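Long-range contacts in p22 protein (Trypanosoma brucei, PDB 3JV1), which acts as an accessory factor specific for the RNA editing of the cytochrome oxidase subunit II transcript: residues D53-T61 with R72-N80; G88-F96 with V150-D159. All coordinates share one frame; numbering follows the deposited sequence.

From the N terminus, the helix 2-18 and the first two strands, 35-37 and 46-51, come before either contact. Contact 1 then closes a short loop: strand 54-63 turns back through the eight residues 64-71 into strand 72-80, giving a local hairpin in the middle of the antiparallel sheet. Contact 2 opens at 88-96, the end of strand 83-92, the turn and the start of strand 95-104; 53 residues later comes 150-159, the start of helix 152-181. The two contacts therefore follow in series, neither nesting nor crossing. They meet inside the sheet, where strands 72-80 and 83-92 are neighbours, and contact 2 fastens the long C-terminal helix to that sheet.

Contact 1 of 2, residues D53-T61 with R72-N80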
loop_
_atom_site.group_PDB
_atom_site.type_symbol
_atom_site.label_atom_id
_atom_site.label_comp_id
_atom_site.label_asym_id
_atom_site.label_seq_id
_atom_site.Cartn_x
_atom_site.Cartn_y
_atom_site.Cartn_z
ATOM N N ASP A 53 -6.104 -32.787 -9.890
ATOM C CA ASP A 53 -7.267 -31.929 -9.729
ATOM C C ASP A 53 -6.911 -30.514 -9.272
ATOM O O ASP A 53 -7.752 -29.618 -9.314
ATOM C CB ASP A 53 -8.251 -32.535 -8.730
ATOM C CG ASP A 53 -8.871 -33.820 -9.227
ATOM O OD1 ASP A 53 -8.158 -34.839 -9.291
ATOM O OD2 ASP A 53 -10.076 -33.809 -9.558
ATOM N N GLU A 54 -5.678 -30.303 -8.824
ATOM C CA GLU A 54 -5.307 -28.971 -8.371
ATOM C C GLU A 54 -4.670 -28.136 -9.463
ATOM O O GLU A 54 -4.179 -28.655 -10.462
ATOM C CB GLU A 54 -4.334 -29.032 -7.187
ATOM C CG GLU A 54 -3.945 -30.422 -6.717
ATOM C CD GLU A 54 -2.952 -30.387 -5.568
ATOM O OE1 GLU A 54 -1.885 -29.764 -5.713
ATOM O OE2 GLU A 54 -3.233 -30.988 -4.515
ATOM N N GLU A 55 -4.701 -26.827 -9.271
ATOM C CA GLU A 55 -4.053 -25.927 -10.207
ATOM C C GLU A 55 -3.035 -25.192 -9.354
ATOM O O GLU A 55 -3.327 -24.827 -8.218
ATOM C CB GLU A 55 -5.032 -24.930 -10.819
ATOM C CG GLU A 55 -4.344 -24.019 -11.840
ATOM C CD GLU A 55 -5.279 -23.013 -12.451
ATOM O OE1 GLU A 55 -5.982 -22.325 -11.688
ATOM O OE2 GLU A 55 -5.309 -22.904 -13.693
ATOM N N ILE A 56 -1.832 -25.016 -9.882
ATOM C CA ILE A 56 -0.780 -24.328 -9.153
ATOM C C ILE A 56 -0.573 -23.006 -9.883
ATOM O O ILE A 56 -0.341 -22.995 -11.091
ATOM C CB ILE A 56 0.537 -25.134 -9.174
ATOM C CG1 ILE A 56 0.259 -26.626 -8.918
ATOM C CG2 ILE A 56 1.508 -24.557 -8.147
ATOM C CD1 ILE A 56 -0.422 -26.941 -7.608
ATOM N N ILE A 57 -0.664 -21.900 -9.152
ATOM C CA ILE A 57 -0.514 -20.585 -9.757
ATOM C C ILE A 57 0.613 -19.791 -9.115
ATOM O O ILE A 57 0.698 -19.693 -7.886
ATOM C CB ILE A 57 -1.814 -19.783 -9.629
ATOM C CG1 ILE A 57 -2.948 -20.539 -10.320
ATOM C CG2 ILE A 57 -1.635 -18.398 -10.225
ATOM C CD1 ILE A 57 -4.306 -19.897 -10.160
ATOM N N LEU A 58 1.479 -19.247 -9.965
ATOM C CA LEU A 58 2.615 -18.443 -9.538
ATOM C C LEU A 58 2.375 -17.014 -10.000
ATOM O O LEU A 58 2.286 -16.767 -11.198
ATOM C CB LEU A 58 3.904 -18.958 -10.182
ATOM C CG LEU A 58 4.766 -20.033 -9.523
ATOM C CD1 LEU A 58 5.790 -19.373 -8.616
ATOM C CD2 LEU A 58 3.895 -21.030 -8.770
ATOM N N GLN A 59 2.279 -16.083 -9.058
ATOM C CA GLN A 59 2.050 -14.677 -9.395
ATOM C C GLN A 59 3.142 -13.817 -8.775
ATOM O O GLN A 59 3.237 -13.746 -7.547
ATOM C CB GLN A 59 0.705 -14.186 -8.837
ATOM C CG GLN A 59 -0.464 -15.125 -9.015
ATOM C CD GLN A 59 -1.726 -14.610 -8.340
ATOM O OE1 GLN A 59 -1.707 -14.237 -7.166
ATOM N NE2 GLN A 59 -2.831 -14.595 -9.078
ATOM N N LEU A 60 3.965 -13.174 -9.602
ATOM C CA LEU A 60 5.015 -12.297 -9.077
ATOM C C LEU A 60 4.306 -11.130 -8.416
ATOM O O LEU A 60 3.331 -10.617 -8.960
ATOM C CB LEU A 60 5.905 -11.768 -10.201
ATOM C CG LEU A 60 7.036 -12.649 -10.734
ATOM C CD1 LEU A 60 8.165 -12.674 -9.727
ATOM C CD2 LEU A 60 6.528 -14.046 -11.023
ATOM N N THR A 61 4.780 -10.715 -7.247
ATOM C CA THR A 61 4.145 -9.615 -6.541
ATOM C C THR A 61 5.051 -8.403 -6.336
ATOM O O THR A 61 4.604 -7.371 -5.833
ATOM C CB THR A 61 3.599 -10.069 -5.162
ATOM O OG1 THR A 61 4.660 -10.629 -4.386
ATOM C CG2 THR A 61 2.507 -11.104 -5.331
ATOM N N ARG A 72 13.059 -11.185 -5.421
ATOM C CA ARG A 72 11.692 -11.028 -5.911
ATOM C C ARG A 72 10.667 -11.705 -5.004
ATOM O O ARG A 72 10.949 -12.729 -4.385
ATOM C CB ARG A 72 11.573 -11.610 -7.319
ATOM C CG ARG A 72 12.534 -11.001 -8.328
ATOM C CD ARG A 72 12.473 -11.714 -9.669
ATOM N NE ARG A 72 13.349 -11.092 -10.663
ATOM C CZ ARG A 72 14.663 -10.947 -10.519
ATOM N NH1 ARG A 72 15.264 -11.376 -9.417
ATOM N NH2 ARG A 72 15.381 -10.379 -11.479
ATOM N N THR A 73 9.481 -11.120 -4.917
ATOM C CA THR A 73 8.424 -11.698 -4.110
ATOM C C THR A 73 7.351 -12.243 -5.039
ATOM O O THR A 73 7.096 -11.695 -6.109
ATOM C CB THR A 73 7.768 -10.664 -3.165
ATOM O OG1 THR A 73 7.314 -9.541 -3.926
ATOM C CG2 THR A 73 8.752 -10.198 -2.100
ATOM N N LEU A 74 6.735 -13.339 -4.629
ATOM C CA LEU A 74 5.680 -13.939 -5.416
ATOM C C LEU A 74 4.799 -14.778 -4.518
ATOM O O LEU A 74 5.196 -15.152 -3.420
ATOM C CB LEU A 74 6.269 -14.793 -6.546
ATOM C CG LEU A 74 7.372 -15.806 -6.236
ATOM C CD1 LEU A 74 6.780 -17.073 -5.653
ATOM C CD2 LEU A 74 8.123 -16.139 -7.525
ATOM N N ASP A 75 3.587 -15.041 -4.985
ATOM C CA ASP A 75 2.640 -15.865 -4.260
ATOM C C ASP A 75 2.489 -17.155 -5.043
ATOM O O ASP A 75 2.458 -17.147 -6.274
ATOM C CB ASP A 75 1.260 -15.211 -4.186
ATOM C CG ASP A 75 1.174 -14.122 -3.143
ATOM O OD1 ASP A 75 2.076 -14.024 -2.287
ATOM O OD2 ASP A 75 0.182 -13.371 -3.177
ATOM N N VAL A 76 2.396 -18.260 -4.324
ATOM C CA VAL A 76 2.194 -19.546 -4.949
ATOM C C VAL A 76 0.872 -20.058 -4.401
ATOM O O VAL A 76 0.729 -20.265 -3.197
ATOM C CB VAL A 76 3.325 -20.526 -4.606
ATOM C CG1 VAL A 76 2.914 -21.954 -4.960
ATOM C CG2 VAL A 76 4.572 -20.146 -5.389
ATOM N N LEU A 77 -0.107 -20.228 -5.278
ATOM C CA LEU A 77 -1.402 -20.730 -4.838
ATOM C C LEU A 77 -1.632 -22.159 -5.308
ATOM O O LEU A 77 -1.315 -22.512 -6.447
ATOM C CB LEU A 77 -2.539 -19.848 -5.359
ATOM C CG LEU A 77 -2.591 -18.376 -4.934
ATOM C CD1 LEU A 77 -1.655 -17.546 -5.797
ATOM C CD2 LEU A 77 -4.019 -17.869 -5.078
ATOM N N VAL A 78 -2.162 -22.984 -4.413
ATOM C CA VAL A 78 -2.490 -24.363 -4.735
ATOM C C VAL A 78 -3.989 -24.400 -4.511
ATOM O O VAL A 78 -4.460 -24.314 -3.379
ATOM C CB VAL A 78 -1.765 -25.359 -3.810
ATOM C CG1 VAL A 78 -2.179 -26.789 -4.162
ATOM C CG2 VAL A 78 -0.252 -25.194 -3.966
ATOM N N VAL A 79 -4.733 -24.495 -5.610
ATOM C CA VAL A 79 -6.186 -24.471 -5.573
ATOM C C VAL A 79 -6.825 -25.812 -5.878
ATOM O O VAL A 79 -6.492 -26.468 -6.861
ATOM C CB VAL A 79 -6.723 -23.421 -6.577
ATOM C CG1 VAL A 79 -8.212 -23.177 -6.349
ATOM C CG2 VAL A 79 -5.932 -22.127 -6.436
ATOM N N ASN A 80 -7.772 -26.198 -5.036
ATOM C CA ASN A 80 -8.464 -27.469 -5.189
ATOM C C ASN A 80 -9.756 -27.441 -4.376
ATOM O O ASN A 80 -9.774 -26.982 -3.232
ATOM C CB ASN A 80 -7.549 -28.604 -4.710
ATOM C CG ASN A 80 -8.058 -29.976 -5.102
ATOM O OD1 ASN A 80 -8.771 -30.121 -6.089
ATOM N ND2 ASN A 80 -7.671 -30.996 -4.342
HETATM O O HOH W 1 3.841 -12.127 -2.338
#
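Leu-58 lies side by side with Val-76, both pointing the same way from neighbouring strands of a beta hairpin within the antiparallel sheet of this Mam33-family fold. Both methyls of Leu-58 reach Val-76 CG2, CD1 being the nearer at 3.5 Å, and the same CD1 meets Leu-74 CD1 at 3.9 Å, with the two leucines crossing at a slant. Further along this face Ile-56 runs alongside Val-78, its CD1 resting near both valine methyls. Leu-60 slants across Leu-74, its CD1 4.1 Å from Leu-74 CD2. This apolar face is covered at the Leu-58 and Leu-74 end by Ile-158 of helix 152-181, while Phe-180 of the second subunit packs on Val-78. Glu-54 also reaches Val-78, with OE1 3.4 Å from CG1, but its charge is paired with Arg-148.

The other face carries Ile-57, Leu-77, Gln-59 and Asp-75. Here the amide end of Gln-59 passes across Leu-77, and OE1 comes to 3.6 Å from CD1. Between the faces, paired backbone bonds join Glu-55 with Val-79, Ile-57 with Leu-77 and Gln-59 with Asp-75; Val-79 N to Glu-55 O is nearly straight, 178° at the hydrogen.

At Thr-61 the pattern gains side-chain links. Its N donates to Thr-73 O from above the carbonyl plane, 36° out of it. Both threonines hold OG1 between the backbone N and the carbonyl carbon (chi1 57° in Thr-61), which turns the hydroxyls to each other in a hydrogen bond, Thr-61 OG1 to Thr-73 OG1 2.9 Å, though the side chains cross at about a right angle. A water extends the chain: it stands 2.7 Å from Thr-61 OG1 and donates to Asp-75 OD1 at 2.6 Å.

Contact 2 of 2, residues G88-F96 with V150-D159; sequences GMSVEDGEF and VNDTLANFID
With CG anti to its own carbonyl carbon (chi1 -83°), Phe-96 swings its phenyl group in toward Val-150 and Ala-155. The valine has CG1 anti to its backbone N, which sets that methyl over one ring face, 3.9 Å from the centroid of Phe-96, while Ala-155 CB sits over the opposite face at 3.8 Å. Both are CH-pi contacts, each offset toward the rim. Leu-154 CB lies at the ring edge in its plane, and Ile-158 comes in at about a right angle, its CD1 3.7 Å from Phe-96 CZ. The ring is thus gripped on both faces and along its edge by the first turns of the helix and by Val-150 and the N-cap residue Asn-151, whose O stands at the ring edge 3.1 Å from Phe-96 CE2.

This is a helix laid across an antiparallel sheet: helix 152-159 crosses strand 88-92 at 77°, and the type I' turn from Glu-92 to Glu-95 reverses the strand beside it. Gly-94, at positive phi, has no side chain between turn and helix, and its CA comes 4.5 Å from Asn-156 CA; its O lies against Ala-155 CB. No direct hydrogen bond spans the two segments. A water does instead, accepting from Phe-96 N and donating to Asp-152 OD1 at 2.6 Å. Glu-95 lies alongside Asp-152, carboxylate planes 18° apart; the nearness of the like charges (Glu-95 OE2 to Asp-152 OD1 3.7 Å) may be eased for Asp-152 by the helix N terminus and the water.

Farther along the helix, Val-91 and Asp-159 approach from opposite directions, CG1 reaching OD2. The aspartate's charge is paired with Arg-72 on the neighbouring strand 72-80, in a salt bridge. Met-89 places CE 3.8 Å from Val-150 CG1, and Leu-145 of helix 135-146 packs on both residues.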
loop_
_atom_site.group_PDB
_atom_site.type_symbol
_atom_site.label_atom_id
_atom_site.label_comp_id
_atom_site.label_asym_id
_atom_site.label_seq_id
_atom_site.Cartn_x
_atom_site.Cartn_y
_atom_site.Cartn_z
ATOM N N GLY A 88 3.310 -17.234 0.627
ATOM C CA GLY A 88 3.902 -15.937 0.365
ATOM C C GLY A 88 5.383 -16.232 0.318
ATOM O O GLY A 88 5.958 -16.660 1.322
ATOM N N MET A 89 6.009 -16.027 -0.835
ATOM C CA MET A 89 7.419 -16.345 -0.958
ATOM C C MET A 89 8.271 -15.315 -1.668
ATOM O O MET A 89 7.781 -14.326 -2.208
ATOM C CB MET A 89 7.578 -17.681 -1.679
ATOM C CG MET A 89 6.761 -18.806 -1.077
ATOM S SD MET A 89 7.442 -20.385 -1.514
ATOM C CE MET A 89 6.809 -20.581 -3.142
ATOM N N SER A 90 9.569 -15.567 -1.650
ATOM C CA SER A 90 10.518 -14.706 -2.321
ATOM C C SER A 90 11.666 -15.567 -2.834
ATOM O O SER A 90 11.980 -16.610 -2.258
ATOM C CB SER A 90 11.014 -13.609 -1.374
ATOM O OG SER A 90 11.428 -14.146 -0.138
ATOM N N VAL A 91 12.258 -15.155 -3.947
ATOM C CA VAL A 91 13.370 -15.890 -4.528
ATOM C C VAL A 91 14.669 -15.209 -4.133
ATOM O O VAL A 91 14.901 -14.051 -4.468
ATOM C CB VAL A 91 13.278 -15.945 -6.072
ATOM C CG1 VAL A 91 14.540 -16.566 -6.651
ATOM C CG2 VAL A 91 12.066 -16.756 -6.492
ATOM N N GLU A 92 15.499 -15.934 -3.396
ATOM C CA GLU A 92 16.781 -15.420 -2.946
ATOM C C GLU A 92 17.861 -16.381 -3.411
ATOM O O GLU A 92 17.972 -17.501 -2.914
ATOM C CB GLU A 92 16.785 -15.277 -1.420
ATOM C CG GLU A 92 15.866 -14.168 -0.925
ATOM C CD GLU A 92 15.671 -14.177 0.578
ATOM O OE1 GLU A 92 16.664 -14.015 1.316
ATOM O OE2 GLU A 92 14.516 -14.341 1.027
ATOM N N ASP A 93 18.631 -15.933 -4.398
ATOM C CA ASP A 93 19.714 -16.713 -4.992
ATOM C C ASP A 93 19.267 -18.082 -5.491
ATOM O O ASP A 93 19.702 -19.112 -4.982
ATOM C CB ASP A 93 20.866 -16.889 -4.001
ATOM C CG ASP A 93 22.158 -17.325 -4.682
ATOM O OD1 ASP A 93 22.729 -16.514 -5.445
ATOM O OD2 ASP A 93 22.598 -18.477 -4.462
ATOM N N GLY A 94 18.392 -18.086 -6.489
ATOM C CA GLY A 94 17.924 -19.336 -7.060
ATOM C C GLY A 94 17.113 -20.260 -6.175
ATOM O O GLY A 94 16.765 -21.361 -6.602
ATOM N N GLU A 95 16.803 -19.839 -4.953
ATOM C CA GLU A 95 16.016 -20.682 -4.058
ATOM C C GLU A 95 14.747 -20.001 -3.575
ATOM O O GLU A 95 14.697 -18.780 -3.443
ATOM C CB GLU A 95 16.831 -21.090 -2.831
ATOM C CG GLU A 95 18.099 -21.861 -3.127
ATOM C CD GLU A 95 18.636 -22.558 -1.892
ATOM O OE1 GLU A 95 18.780 -21.889 -0.844
ATOM O OE2 GLU A 95 18.911 -23.776 -1.970
ATOM N N PHE A 96 13.726 -20.807 -3.301
ATOM C CA PHE A 96 12.459 -20.296 -2.799
ATOM C C PHE A 96 12.524 -20.200 -1.283
ATOM O O PHE A 96 12.973 -21.125 -0.615
ATOM C CB PHE A 96 11.300 -21.228 -3.174
ATOM C CG PHE A 96 10.768 -21.021 -4.564
ATOM C CD1 PHE A 96 10.159 -19.819 -4.918
ATOM C CD2 PHE A 96 10.868 -22.027 -5.516
ATOM C CE1 PHE A 96 9.657 -19.624 -6.199
ATOM C CE2 PHE A 96 10.368 -21.840 -6.805
ATOM C CZ PHE A 96 9.763 -20.635 -7.145
ATOM N N VAL A 150 7.621 -26.727 -7.474
ATOM C CA VAL A 150 8.065 -25.449 -6.931
ATOM C C VAL A 150 9.351 -25.736 -6.178
ATOM O O VAL A 150 9.357 -25.942 -4.963
ATOM C CB VAL A 150 7.017 -24.844 -5.986
ATOM C CG1 VAL A 150 7.441 -23.450 -5.571
ATOM C CG2 VAL A 150 5.661 -24.805 -6.685
ATOM N N ASN A 151 10.441 -25.754 -6.936
ATOM C CA ASN A 151 11.760 -26.065 -6.418
ATOM C C ASN A 151 12.801 -25.061 -6.906
ATOM O O ASN A 151 12.452 -24.023 -7.469
ATOM C CB ASN A 151 12.125 -27.485 -6.861
ATOM C CG ASN A 151 11.775 -27.740 -8.320
ATOM O OD1 ASN A 151 11.492 -28.872 -8.720
ATOM N ND2 ASN A 151 11.799 -26.687 -9.122
ATOM N N ASP A 152 14.075 -25.374 -6.685
ATOM C CA ASP A 152 15.165 -24.490 -7.090
ATOM C C ASP A 152 15.226 -24.299 -8.593
ATOM O O ASP A 152 15.663 -23.254 -9.076
ATOM C CB ASP A 152 16.509 -25.025 -6.597
ATOM C CG ASP A 152 16.626 -25.005 -5.093
ATOM O OD1 ASP A 152 16.162 -24.027 -4.474
ATOM O OD2 ASP A 152 17.191 -25.963 -4.527
ATOM N N THR A 153 14.788 -25.311 -9.330
ATOM C CA THR A 153 14.787 -25.236 -10.782
ATOM C C THR A 153 13.828 -24.137 -11.218
ATOM O O THR A 153 14.157 -23.323 -12.071
ATOM C CB THR A 153 14.327 -26.557 -11.406
ATOM O OG1 THR A 153 15.121 -27.630 -10.891
ATOM C CG2 THR A 153 14.472 -26.504 -12.915
ATOM N N LEU A 154 12.639 -24.122 -10.624
ATOM C CA LEU A 154 11.637 -23.118 -10.953
ATOM C C LEU A 154 12.083 -21.746 -10.471
ATOM O O LEU A 154 11.909 -20.751 -11.167
ATOM C CB LEU A 154 10.302 -23.467 -10.302
ATOM C CG LEU A 154 9.163 -22.492 -10.597
ATOM C CD1 LEU A 154 8.830 -22.553 -12.097
ATOM C CD2 LEU A 154 7.945 -22.847 -9.749
ATOM N N ALA A 155 12.658 -21.696 -9.275
ATOM C CA ALA A 155 13.128 -20.434 -8.718
ATOM C C ALA A 155 14.194 -19.884 -9.646
ATOM O O ALA A 155 14.262 -18.683 -9.903
ATOM C CB ALA A 155 13.704 -20.654 -7.328
ATOM N N ASN A 156 15.020 -20.786 -10.154
ATOM C CA ASN A 156 16.095 -20.429 -11.059
ATOM C C ASN A 156 15.524 -19.897 -12.370
ATOM O O ASN A 156 16.055 -18.942 -12.940
ATOM C CB ASN A 156 16.965 -21.658 -11.313
ATOM C CG ASN A 156 18.337 -21.301 -11.817
ATOM O OD1 ASN A 156 18.537 -21.061 -13.008
ATOM N ND2 ASN A 156 19.299 -21.251 -10.906
ATOM N N PHE A 157 14.445 -20.515 -12.848
ATOM C CA PHE A 157 13.808 -20.069 -14.079
ATOM C C PHE A 157 13.208 -18.677 -13.913
ATOM O O PHE A 157 13.229 -17.876 -14.837
ATOM C CB PHE A 157 12.688 -21.013 -14.509
ATOM C CG PHE A 157 11.827 -20.451 -15.611
ATOM C CD1 PHE A 157 12.250 -20.494 -16.931
ATOM C CD2 PHE A 157 10.623 -19.825 -15.316
ATOM C CE1 PHE A 157 11.486 -19.920 -17.943
ATOM C CE2 PHE A 157 9.857 -19.251 -16.314
ATOM C CZ PHE A 157 10.287 -19.297 -17.633
ATOM N N ILE A 158 12.654 -18.403 -12.739
ATOM C CA ILE A 158 12.051 -17.107 -12.471
ATOM C C ILE A 158 13.058 -15.955 -12.555
ATOM O O ILE A 158 12.738 -14.900 -13.100
ATOM C CB ILE A 158 11.355 -17.111 -11.087
ATOM C CG1 ILE A 158 10.067 -17.932 -11.179
ATOM C CG2 ILE A 158 11.056 -15.688 -10.629
ATOM C CD1 ILE A 158 9.350 -18.102 -9.877
ATOM N N ASP A 159 14.259 -16.150 -12.010
ATOM C CA ASP A 159 15.289 -15.110 -12.057
ATOM C C ASP A 159 15.723 -14.911 -13.497
ATOM O O ASP A 159 15.774 -13.787 -13.997
ATOM C CB ASP A 159 16.522 -15.492 -11.230
ATOM C CG ASP A 159 16.304 -15.341 -9.740
ATOM O OD1 ASP A 159 15.677 -14.342 -9.325
ATOM O OD2 ASP A 159 16.781 -16.214 -8.978
HETATM O O HOH W 2 13.635 -23.817 -4.005
#